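Local coordinates for protein (soluble lytic transglycosylase SLT70) (PDB 1QSA), which cleaves the glycosidic bonds between N-acetylmuramic acid and N-acetylglucosamine in peptidoglycan, forming a 1,6-anhydro bond in the muramic acid residue, at residues W428-V433 / A480-V485; N454-R459 / D522-I527; R476-W481 / L494-P499. All coordinates share one frame; numbering follows the deposited sequence.

Contact 1: W428-V433 / A480-V485; sequences WWDLSV and AWNPKV
Asp430 lies over the backbone of Trp481 and Asn482, where the loop leaving helix 468-479 passes the first turn of helix 429-438. Its CG occupies the crowded position between the backbone N and the carbonyl carbon (chi1 46°). CB rests on Trp481 O, and OD2 lies 3.4 Å from Asn482 CA. The side chains of Asp430 and Asn482 cross obliquely, with carboxylate and amide planes 76° apart. The amide turns back on its own loop: Asn482 OD1 accepts from Lys484 N at 2.9 Å, an Asx turn within the type I turn from Asn482 to Val485.

No direct hydrogen bond joins the two segments; two waters do the work. One accepts from Asp430 N and donates to Trp481 O at 2.8 Å. The other donates both to Asp430 O and to Ala480 O, while Asp430 CA approaches Ala480 O at 3.6 Å in a CA-H...O contact. Asp430 OD2 is also close to Asp397 OD2, a like-charged pairing that could raise the proton affinity of one of them.

The rest of the contact is apolar. Val433 sets its two methyls on different partners: CG1 meets Ala480 CB at 4.0 Å, and CG2, anti to the carbonyl carbon, meets Trp481 CD1 in the plane of the indole, at its edge. Trp429 and Trp481 touch each other through their CB atoms, 4.0 Å apart, and the two indoles diverge; Trp481 NE1 bonds to Tyr598 OH.

The contact joins the L domain to the catalytic SLT domain. Helix 383-393 packs on Asp430 and Leu431, helix 397-408 reaches Asn482 to Lys484 through Asp397, and helix 468-479 touches Val433 through Arg476.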
loop_
_atom_site.group_PDB
_atom_site.type_symbol
_atom_site.label_atom_id
_atom_site.label_comp_id
_atom_site.label_asym_id
_atom_site.label_seq_id
_atom_site.Cartn_x
_atom_site.Cartn_y
_atom_site.Cartn_z
ATOM N N TRP A 428 -19.440 -11.334 -7.811
ATOM C CA TRP A 428 -18.952 -10.426 -6.760
ATOM C C TRP A 428 -17.439 -10.455 -7.030
ATOM O O TRP A 428 -16.661 -11.091 -6.301
ATOM C CB TRP A 428 -19.244 -10.992 -5.368
ATOM C CG TRP A 428 -20.721 -11.140 -5.035
ATOM C CD1 TRP A 428 -21.775 -10.528 -5.647
ATOM C CD2 TRP A 428 -21.273 -11.945 -3.985
ATOM N NE1 TRP A 428 -22.959 -10.899 -5.037
ATOM C CE2 TRP A 428 -22.678 -11.768 -4.015
ATOM C CE3 TRP A 428 -20.719 -12.800 -3.021
ATOM C CZ2 TRP A 428 -23.540 -12.420 -3.112
ATOM C CZ3 TRP A 428 -21.580 -13.452 -2.122
ATOM C CH2 TRP A 428 -22.976 -13.251 -2.182
ATOM N N TRP A 429 -17.042 -9.773 -8.106
ATOM C CA TRP A 429 -15.647 -9.784 -8.579
ATOM C C TRP A 429 -14.624 -9.360 -7.543
ATOM O O TRP A 429 -13.569 -10.003 -7.406
ATOM C CB TRP A 429 -15.511 -8.943 -9.846
ATOM C CG TRP A 429 -16.607 -9.202 -10.859
ATOM C CD1 TRP A 429 -17.465 -8.276 -11.386
ATOM C CD2 TRP A 429 -16.918 -10.450 -11.497
ATOM N NE1 TRP A 429 -18.275 -8.868 -12.321
ATOM C CE2 TRP A 429 -17.960 -10.199 -12.413
ATOM C CE3 TRP A 429 -16.415 -11.756 -11.382
ATOM C CZ2 TRP A 429 -18.510 -11.201 -13.223
ATOM C CZ3 TRP A 429 -16.970 -12.766 -12.196
ATOM C CH2 TRP A 429 -18.003 -12.473 -13.103
ATOM N N ASP A 430 -14.903 -8.254 -6.854
ATOM C CA ASP A 430 -13.981 -7.811 -5.809
ATOM C C ASP A 430 -13.822 -8.832 -4.675
ATOM O O ASP A 430 -12.710 -9.071 -4.190
ATOM C CB ASP A 430 -14.318 -6.406 -5.272
ATOM C CG ASP A 430 -15.786 -6.189 -4.964
ATOM O OD1 ASP A 430 -16.611 -7.125 -4.962
ATOM O OD2 ASP A 430 -16.127 -5.015 -4.737
ATOM N N LEU A 431 -14.921 -9.460 -4.264
ATOM C CA LEU A 431 -14.850 -10.458 -3.205
ATOM C C LEU A 431 -14.074 -11.690 -3.654
ATOM O O LEU A 431 -13.356 -12.297 -2.865
ATOM C CB LEU A 431 -16.259 -10.837 -2.716
ATOM C CG LEU A 431 -17.072 -9.632 -2.224
ATOM C CD1 LEU A 431 -18.394 -10.126 -1.600
ATOM C CD2 LEU A 431 -16.252 -8.845 -1.181
ATOM N N SER A 432 -14.214 -12.052 -4.924
ATOM C CA SER A 432 -13.484 -13.191 -5.471
ATOM C C SER A 432 -11.982 -12.915 -5.349
ATOM O O SER A 432 -11.242 -13.739 -4.816
ATOM C CB SER A 432 -13.872 -13.412 -6.942
ATOM O OG SER A 432 -13.103 -14.444 -7.550
ATOM N N VAL A 433 -11.545 -11.733 -5.784
ATOM C CA VAL A 433 -10.111 -11.394 -5.698
ATOM C C VAL A 433 -9.659 -11.345 -4.229
ATOM O O VAL A 433 -8.610 -11.888 -3.854
ATOM C CB VAL A 433 -9.787 -10.031 -6.402
ATOM C CG1 VAL A 433 -8.328 -9.638 -6.139
ATOM C CG2 VAL A 433 -10.015 -10.133 -7.924
ATOM N N ALA A 480 -8.536 -3.824 -7.814
ATOM C CA ALA A 480 -8.834 -5.217 -7.473
ATOM C C ALA A 480 -10.355 -5.428 -7.610
ATOM O O ALA A 480 -10.986 -6.213 -6.889
ATOM C CB ALA A 480 -8.322 -5.595 -6.072
ATOM N N TRP A 481 -10.917 -4.712 -8.581
ATOM C CA TRP A 481 -12.331 -4.745 -8.929
ATOM C C TRP A 481 -13.350 -4.158 -7.954
ATOM O O TRP A 481 -14.544 -4.392 -8.114
ATOM C CB TRP A 481 -12.756 -6.146 -9.384
ATOM C CG TRP A 481 -12.049 -6.589 -10.648
ATOM C CD1 TRP A 481 -11.252 -7.694 -10.811
ATOM C CD2 TRP A 481 -12.059 -5.908 -11.907
ATOM N NE1 TRP A 481 -10.762 -7.733 -12.096
ATOM C CE2 TRP A 481 -11.239 -6.651 -12.791
ATOM C CE3 TRP A 481 -12.682 -4.739 -12.373
ATOM C CZ2 TRP A 481 -11.022 -6.261 -14.116
ATOM C CZ3 TRP A 481 -12.469 -4.347 -13.693
ATOM C CH2 TRP A 481 -11.640 -5.112 -14.552
ATOM N N ASN A 482 -12.905 -3.397 -6.951
ATOM C CA ASN A 482 -13.874 -2.761 -6.045
ATOM C C ASN A 482 -14.166 -1.374 -6.647
ATOM O O ASN A 482 -13.297 -0.502 -6.642
ATOM C CB ASN A 482 -13.281 -2.637 -4.641
ATOM C CG ASN A 482 -14.179 -1.875 -3.688
ATOM O OD1 ASN A 482 -15.231 -1.371 -4.072
ATOM N ND2 ASN A 482 -13.768 -1.804 -2.430
ATOM N N PRO A 483 -15.393 -1.151 -7.168
ATOM C CA PRO A 483 -15.748 0.141 -7.775
ATOM C C PRO A 483 -15.901 1.313 -6.809
ATOM O O PRO A 483 -15.979 2.462 -7.244
ATOM C CB PRO A 483 -17.084 -0.157 -8.472
ATOM C CG PRO A 483 -17.707 -1.191 -7.588
ATOM C CD PRO A 483 -16.537 -2.087 -7.186
ATOM N N LYS A 484 -15.947 1.017 -5.512
ATOM C CA LYS A 484 -16.153 2.043 -4.492
ATOM C C LYS A 484 -14.903 2.440 -3.713
ATOM O O LYS A 484 -14.970 3.307 -2.835
ATOM C CB LYS A 484 -17.236 1.556 -3.511
ATOM C CG LYS A 484 -18.500 1.025 -4.197
ATOM C CD LYS A 484 -19.175 2.094 -5.038
ATOM C CE LYS A 484 -20.377 1.543 -5.808
ATOM N NZ LYS A 484 -21.017 2.626 -6.620
ATOM N N VAL A 485 -13.757 1.847 -4.038
ATOM C CA VAL A 485 -12.547 2.158 -3.277
ATOM C C VAL A 485 -11.934 3.515 -3.627
ATOM O O VAL A 485 -11.949 3.927 -4.784
ATOM C CB VAL A 485 -11.485 1.019 -3.398
ATOM C CG1 VAL A 485 -10.874 0.971 -4.807
ATOM C CG2 VAL A 485 -10.390 1.193 -2.345
HETATM O O HOH W 1 -16.588 -6.269 -8.065
HETATM O O HOH W 2 -10.865 -6.951 -4.227
#

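Contact 2: N454-R459 / D522-I527; sequences NDLFKR and DPETNI
Leu456 and Phe457 on helix 454-461 face Glu524 and Ile527 on helix 523-540, a pair of roughly parallel helices in the lysozyme-like SLT domain. The short segments run 10.1 Å apart at closest approach, with a crossing angle of -31°. Leu456 and Glu524 make the nearest CA pair, at 6.6 Å. Helix 523-540 begins at Pro523, within the segment, with Asp522 at its N-cap.

Ile527 packs against both Phe457 and Leu456. Its CD1 sits over one face of the Phe457 ring, displaced toward the rim and 3.9 Å from the ring centroid, a CH-pi contact; CG1 follows across CZ and CE1. The same CD1 touches Leu456 CB at 3.8 Å, and the Ile527 side chain crosses both neighbours at about a right angle. Leu456 serves two environments: CD1 brushes Pro523, whereas CD2 lies 3.7 Å from Glu524 CD and over one face of the Arg459 guanidinium, offset toward its rim.

A salt bridge and a water link Arg459 to Glu524. Arg459 runs extended to CD, and a bend at chi3 (-44°) sets NE off that line. Arg459 NH1 forms the salt bridge with Glu524 OE2 at 3.0 Å, the guanidinium and carboxylate planes 68° apart. Tyr460 OH hydrogen-bonds the same oxygen, so OE2 is gripped from two residues of one helix. The water accepts from Arg459 NH1 and donates to Glu524 OE1 at 2.9 Å, doubling the link. At the helix start, Asp522 OD2 receives both Thr525 N and, through its anti lone pair, Thr525 OG1 at 2.8 Å.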
loop_
_atom_site.group_PDB
_atom_site.type_symbol
_atom_site.label_atom_id
_atom_site.label_comp_id
_atom_site.label_asym_id
_atom_site.label_seq_id
_atom_site.Cartn_x
_atom_site.Cartn_y
_atom_site.Cartn_z
ATOM N N ASN A 454 -17.437 -6.895 -18.127
ATOM C CA ASN A 454 -17.057 -7.230 -19.494
ATOM C C ASN A 454 -17.733 -6.390 -20.575
ATOM O O ASN A 454 -17.056 -5.829 -21.450
ATOM C CB ASN A 454 -17.257 -8.732 -19.743
ATOM C CG ASN A 454 -16.670 -9.182 -21.062
ATOM O OD1 ASN A 454 -15.453 -9.205 -21.233
ATOM N ND2 ASN A 454 -17.533 -9.518 -22.012
ATOM N N ASP A 455 -19.060 -6.300 -20.519
ATOM C CA ASP A 455 -19.820 -5.519 -21.499
ATOM C C ASP A 455 -19.422 -4.044 -21.514
ATOM O O ASP A 455 -19.276 -3.459 -22.585
ATOM C CB ASP A 455 -21.325 -5.634 -21.245
ATOM C CG ASP A 455 -21.858 -7.039 -21.489
ATOM O OD1 ASP A 455 -21.236 -7.789 -22.273
ATOM O OD2 ASP A 455 -22.898 -7.390 -20.885
ATOM N N LEU A 456 -19.206 -3.457 -20.340
ATOM C CA LEU A 456 -18.810 -2.055 -20.281
ATOM C C LEU A 456 -17.422 -1.843 -20.879
ATOM O O LEU A 456 -17.218 -0.894 -21.630
ATOM C CB LEU A 456 -18.858 -1.515 -18.851
ATOM C CG LEU A 456 -20.263 -1.258 -18.288
ATOM C CD1 LEU A 456 -20.190 -0.976 -16.793
ATOM C CD2 LEU A 456 -20.897 -0.086 -19.037
ATOM N N PHE A 457 -16.466 -2.699 -20.530
ATOM C CA PHE A 457 -15.121 -2.553 -21.094
ATOM C C PHE A 457 -15.124 -2.742 -22.606
ATOM O O PHE A 457 -14.437 -2.016 -23.316
ATOM C CB PHE A 457 -14.104 -3.486 -20.422
ATOM C CG PHE A 457 -13.604 -2.974 -19.094
ATOM C CD1 PHE A 457 -12.679 -1.921 -19.043
ATOM C CD2 PHE A 457 -14.066 -3.519 -17.906
ATOM C CE1 PHE A 457 -12.220 -1.418 -17.806
ATOM C CE2 PHE A 457 -13.622 -3.034 -16.677
ATOM C CZ PHE A 457 -12.695 -1.979 -16.628
ATOM N N LYS A 458 -15.956 -3.657 -23.103
ATOM C CA LYS A 458 -16.053 -3.889 -24.536
ATOM C C LYS A 458 -16.588 -2.627 -25.200
ATOM O O LYS A 458 -15.981 -2.095 -26.131
ATOM C CB LYS A 458 -16.979 -5.078 -24.840
ATOM C CG LYS A 458 -17.061 -5.404 -26.333
ATOM C CD LYS A 458 -17.992 -6.574 -26.599
ATOM C CE LYS A 458 -18.009 -6.939 -28.085
ATOM N NZ LYS A 458 -19.110 -7.916 -28.401
ATOM N N ARG A 459 -17.697 -2.114 -24.674
ATOM C CA ARG A 459 -18.319 -0.916 -25.215
ATOM C C ARG A 459 -17.392 0.297 -25.230
ATOM O O ARG A 459 -17.328 1.013 -26.229
ATOM C CB ARG A 459 -19.586 -0.578 -24.421
ATOM C CG ARG A 459 -20.349 0.640 -24.930
ATOM C CD ARG A 459 -21.460 1.059 -23.976
ATOM N NE ARG A 459 -22.234 -0.081 -23.488
ATOM C CZ ARG A 459 -23.036 -0.042 -22.426
ATOM N NH1 ARG A 459 -23.196 1.085 -21.747
ATOM N NH2 ARG A 459 -23.693 -1.131 -22.051
ATOM N N ASP A 522 -19.234 5.341 -9.794
ATOM C CA ASP A 522 -20.153 4.615 -10.663
ATOM C C ASP A 522 -19.291 3.859 -11.693
ATOM O O ASP A 522 -18.533 4.480 -12.437
ATOM C CB ASP A 522 -21.076 5.598 -11.391
ATOM C CG ASP A 522 -21.897 4.925 -12.464
ATOM O OD1 ASP A 522 -22.674 4.011 -12.113
ATOM O OD2 ASP A 522 -21.744 5.283 -13.661
ATOM N N PRO A 523 -19.445 2.529 -11.791
ATOM C CA PRO A 523 -18.636 1.761 -12.752
ATOM C C PRO A 523 -18.564 2.303 -14.190
ATOM O O PRO A 523 -17.470 2.511 -14.720
ATOM C CB PRO A 523 -19.266 0.370 -12.691
ATOM C CG PRO A 523 -19.705 0.265 -11.250
ATOM C CD PRO A 523 -20.317 1.632 -11.002
ATOM N N GLU A 524 -19.712 2.529 -14.824
ATOM C CA GLU A 524 -19.711 3.038 -16.190
ATOM C C GLU A 524 -19.005 4.389 -16.342
ATOM O O GLU A 524 -18.219 4.574 -17.268
ATOM C CB GLU A 524 -21.138 3.111 -16.747
ATOM C CG GLU A 524 -21.169 3.605 -18.194
ATOM C CD GLU A 524 -22.478 3.289 -18.921
ATOM O OE1 GLU A 524 -23.426 2.774 -18.288
ATOM O OE2 GLU A 524 -22.552 3.540 -20.142
ATOM N N THR A 525 -19.280 5.323 -15.438
ATOM C CA THR A 525 -18.649 6.643 -15.498
ATOM C C THR A 525 -17.128 6.480 -15.383
ATOM O O THR A 525 -16.375 7.076 -16.157
ATOM C CB THR A 525 -19.143 7.556 -14.342
ATOM O OG1 THR A 525 -20.572 7.672 -14.408
ATOM C CG2 THR A 525 -18.526 8.946 -14.449
ATOM N N ASN A 526 -16.703 5.652 -14.428
ATOM C CA ASN A 526 -15.288 5.421 -14.177
ATOM C C ASN A 526 -14.615 4.797 -15.411
ATOM O O ASN A 526 -13.580 5.270 -15.873
ATOM C CB ASN A 526 -15.120 4.521 -12.943
ATOM C CG ASN A 526 -13.702 4.492 -12.452
ATOM O OD1 ASN A 526 -12.859 3.796 -13.012
ATOM N ND2 ASN A 526 -13.414 5.271 -11.410
ATOM N N ILE A 527 -15.237 3.771 -15.979
ATOM C CA ILE A 527 -14.698 3.110 -17.168
ATOM C C ILE A 527 -14.649 4.073 -18.362
ATOM O O ILE A 527 -13.689 4.084 -19.113
ATOM C CB ILE A 527 -15.497 1.809 -17.490
ATOM C CG1 ILE A 527 -15.209 0.759 -16.410
ATOM C CG2 ILE A 527 -15.117 1.244 -18.858
ATOM C CD1 ILE A 527 -16.183 -0.426 -16.406
HETATM O O HOH W 3 -24.862 0.461 -19.358
#

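Contact 3: R476-W481 / L494-P499; sequences RQESAW and LMQIMP. With SO4 (sulfate ion), chain H.
Ser479 and Leu494 make the polar link between the end of helix 468-479 and the loop that follows. Ser479 OG lies 2.8 Å from Leu494 O, but Ala475 O is also a partner, and which of the two acceptors takes the proton is not settled. Trp481 N adds a weak bond to the same OG.

Packing involves Glu478, Gln496 and Leu494. Glu478 CG lies 3.7 Å from Met495 O, and the bend at chi2 (-68°) places CD beside Gln496 CB; Glu478 OE1 comes 3.4 Å from that CB, while Glu478 O lies 3.3 Å from Gln496 CG. The carboxylate and amide planes are 41° apart. Gln496 and Ile497 both face Ser492, which fits a G1 beta bulge, and Gln496 NE2 bonds to Gly493 O. Leu494 CD2 meets Trp481 CE3 at the indole edge, 3.9 Å away.

Hydrogen bonds to a sulfate, probably from the crystallisation liquor, lie away from the 494-499 segment. Arg476 NH1 and NH2 both donate to sulfate O3, each at 2.9 Å, while NE bonds to Arg448 O. An alanine here would probably leave Arg448 O without its NE partner and the sulfate without two of its donors.

OE2 of Glu478, the predicted active-site residue, is hydrogen-bonded to Tyr587 OH of helix 582-601; with OE1 against Gln496 CB, this probably limits how the carboxylate can turn and helps to place it.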
loop_
_atom_site.group_PDB
_atom_site.type_symbol
_atom_site.label_atom_id
_atom_site.label_comp_id
_atom_site.label_asym_id
_atom_site.label_seq_id
_atom_site.Cartn_x
_atom_site.Cartn_y
_atom_site.Cartn_z
ATOM N N ARG A 476 -7.838 -3.972 -12.886
ATOM C CA ARG A 476 -7.549 -5.040 -11.930
ATOM C C ARG A 476 -6.404 -4.622 -11.001
ATOM O O ARG A 476 -6.484 -4.788 -9.785
ATOM C CB ARG A 476 -7.203 -6.330 -12.684
ATOM C CG ARG A 476 -6.587 -7.440 -11.817
ATOM C CD ARG A 476 -7.538 -7.934 -10.741
ATOM N NE ARG A 476 -6.960 -9.048 -9.986
ATOM C CZ ARG A 476 -6.053 -8.925 -9.026
ATOM N NH1 ARG A 476 -5.630 -7.720 -8.657
ATOM N NH2 ARG A 476 -5.607 -10.012 -8.393
ATOM N N GLN A 477 -5.364 -4.024 -11.580
ATOM C CA GLN A 477 -4.223 -3.569 -10.799
ATOM C C GLN A 477 -4.611 -2.418 -9.879
ATOM O O GLN A 477 -4.235 -2.404 -8.703
ATOM C CB GLN A 477 -3.084 -3.121 -11.725
ATOM C CG GLN A 477 -2.018 -2.241 -11.053
ATOM C CD GLN A 477 -1.249 -2.954 -9.963
ATOM O OE1 GLN A 477 -1.034 -4.163 -10.022
ATOM N NE2 GLN A 477 -0.832 -2.208 -8.948
ATOM N N GLU A 478 -5.387 -1.480 -10.414
ATOM C CA GLU A 478 -5.768 -0.286 -9.655
ATOM C C GLU A 478 -6.707 -0.499 -8.470
ATOM O O GLU A 478 -6.428 -0.048 -7.347
ATOM C CB GLU A 478 -6.401 0.764 -10.595
ATOM C CG GLU A 478 -5.441 1.376 -11.632
ATOM C CD GLU A 478 -4.370 2.267 -11.010
ATOM O OE1 GLU A 478 -4.344 2.423 -9.770
ATOM O OE2 GLU A 478 -3.555 2.838 -11.777
ATOM N N SER A 479 -7.786 -1.242 -8.699
ATOM C CA SER A 479 -8.819 -1.409 -7.673
ATOM C C SER A 479 -9.129 -2.813 -7.184
ATOM O O SER A 479 -9.953 -2.964 -6.265
ATOM C CB SER A 479 -10.124 -0.851 -8.230
ATOM O OG SER A 479 -10.549 -1.660 -9.318
ATOM N N ALA A 480 -8.536 -3.824 -7.814
ATOM C CA ALA A 480 -8.834 -5.217 -7.473
ATOM C C ALA A 480 -10.355 -5.428 -7.610
ATOM O O ALA A 480 -10.986 -6.213 -6.889
ATOM C CB ALA A 480 -8.322 -5.595 -6.072
ATOM N N TRP A 481 -10.917 -4.712 -8.581
ATOM C CA TRP A 481 -12.331 -4.745 -8.929
ATOM C C TRP A 481 -13.350 -4.158 -7.954
ATOM O O TRP A 481 -14.544 -4.392 -8.114
ATOM C CB TRP A 481 -12.756 -6.146 -9.384
ATOM C CG TRP A 481 -12.049 -6.589 -10.648
ATOM C CD1 TRP A 481 -11.252 -7.694 -10.811
ATOM C CD2 TRP A 481 -12.059 -5.908 -11.907
ATOM N NE1 TRP A 481 -10.762 -7.733 -12.096
ATOM C CE2 TRP A 481 -11.239 -6.651 -12.791
ATOM C CE3 TRP A 481 -12.682 -4.739 -12.373
ATOM C CZ2 TRP A 481 -11.022 -6.261 -14.116
ATOM C CZ3 TRP A 481 -12.469 -4.347 -13.693
ATOM C CH2 TRP A 481 -11.640 -5.112 -14.552
ATOM N N LEU A 494 -12.845 2.050 -10.018
ATOM C CA LEU A 494 -12.237 0.938 -10.748
ATOM C C LEU A 494 -10.882 1.201 -11.337
ATOM O O LEU A 494 -9.995 0.359 -11.232
ATOM C CB LEU A 494 -13.177 0.422 -11.842
ATOM C CG LEU A 494 -14.465 -0.273 -11.368
ATOM C CD1 LEU A 494 -15.339 -0.564 -12.588
ATOM C CD2 LEU A 494 -14.153 -1.556 -10.575
ATOM N N MET A 495 -10.703 2.395 -11.891
ATOM C CA MET A 495 -9.425 2.736 -12.510
ATOM C C MET A 495 -8.636 3.772 -11.714
ATOM O O MET A 495 -7.653 4.331 -12.206
ATOM C CB MET A 495 -9.647 3.138 -13.974
ATOM C CG MET A 495 -10.274 1.984 -14.764
ATOM S SD MET A 495 -10.502 2.301 -16.513
ATOM C CE MET A 495 -8.782 2.245 -17.080
ATOM N N GLN A 496 -9.054 3.966 -10.455
ATOM C CA GLN A 496 -8.388 4.868 -9.512
ATOM C C GLN A 496 -8.032 6.211 -10.126
ATOM O O GLN A 496 -6.868 6.633 -10.159
ATOM C CB GLN A 496 -7.166 4.161 -8.909
ATOM C CG GLN A 496 -7.553 3.056 -7.897
ATOM C CD GLN A 496 -8.096 3.647 -6.617
ATOM O OE1 GLN A 496 -7.335 4.088 -5.754
ATOM N NE2 GLN A 496 -9.414 3.702 -6.502
ATOM N N ILE A 497 -9.076 6.866 -10.608
ATOM C CA ILE A 497 -8.975 8.154 -11.273
ATOM C C ILE A 497 -8.951 9.304 -10.272
ATOM O O ILE A 497 -9.808 9.388 -9.395
ATOM C CB ILE A 497 -10.176 8.337 -12.224
ATOM C CG1 ILE A 497 -10.214 7.192 -13.250
ATOM C CG2 ILE A 497 -10.034 9.644 -13.001
ATOM C CD1 ILE A 497 -11.510 7.168 -14.063
ATOM N N MET A 498 -7.940 10.170 -10.402
ATOM C CA MET A 498 -7.814 11.353 -9.538
ATOM C C MET A 498 -8.797 12.413 -10.064
ATOM O O MET A 498 -9.041 12.500 -11.266
ATOM C CB MET A 498 -6.377 11.891 -9.582
ATOM C CG MET A 498 -5.346 11.018 -8.846
ATOM S SD MET A 498 -5.563 11.048 -7.068
ATOM C CE MET A 498 -4.928 12.701 -6.670
ATOM N N PRO A 499 -9.393 13.216 -9.166
ATOM C CA PRO A 499 -10.346 14.256 -9.575
ATOM C C PRO A 499 -9.772 15.191 -10.639
ATOM O O PRO A 499 -10.447 15.513 -11.609
ATOM C CB PRO A 499 -10.637 14.989 -8.263
ATOM C CG PRO A 499 -10.510 13.885 -7.239
ATOM C CD PRO A 499 -9.280 13.138 -7.697
HETATM S S SO4 H . -2.854 -9.586 -6.233
HETATM O O1 SO4 H . -2.248 -9.880 -7.547
HETATM O O2 SO4 H . -1.863 -8.919 -5.370
HETATM O O3 SO4 H . -4.015 -8.700 -6.421
HETATM O O4 SO4 H . -3.289 -10.844 -5.608
#

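How the contacts relate
The three contacts lie close together, their centres 10 to 14 Å apart, around helix 468-479 and the loop after it. Along the chain come helix 429-438, helix 454-461, helix 468-479, its loop and finally helix 523-540, so contacts 1 and 2 interleave while contact 3 is nested inside contact 2. Contacts 1 and 3 share Ala480 and Trp481. Trp481 CZ3 also lies 3.5 Å from Phe457 CE2 of contact 2, and Asn526 OD1 is 2.8 Å from Met495 N of contact 3. Contact 1 ties the L domain to the loop after helix 468-479, contact 3 packs that loop against the helix end bearing the predicted active-site Glu478, and contact 2 pairs two further SLT-domain helices.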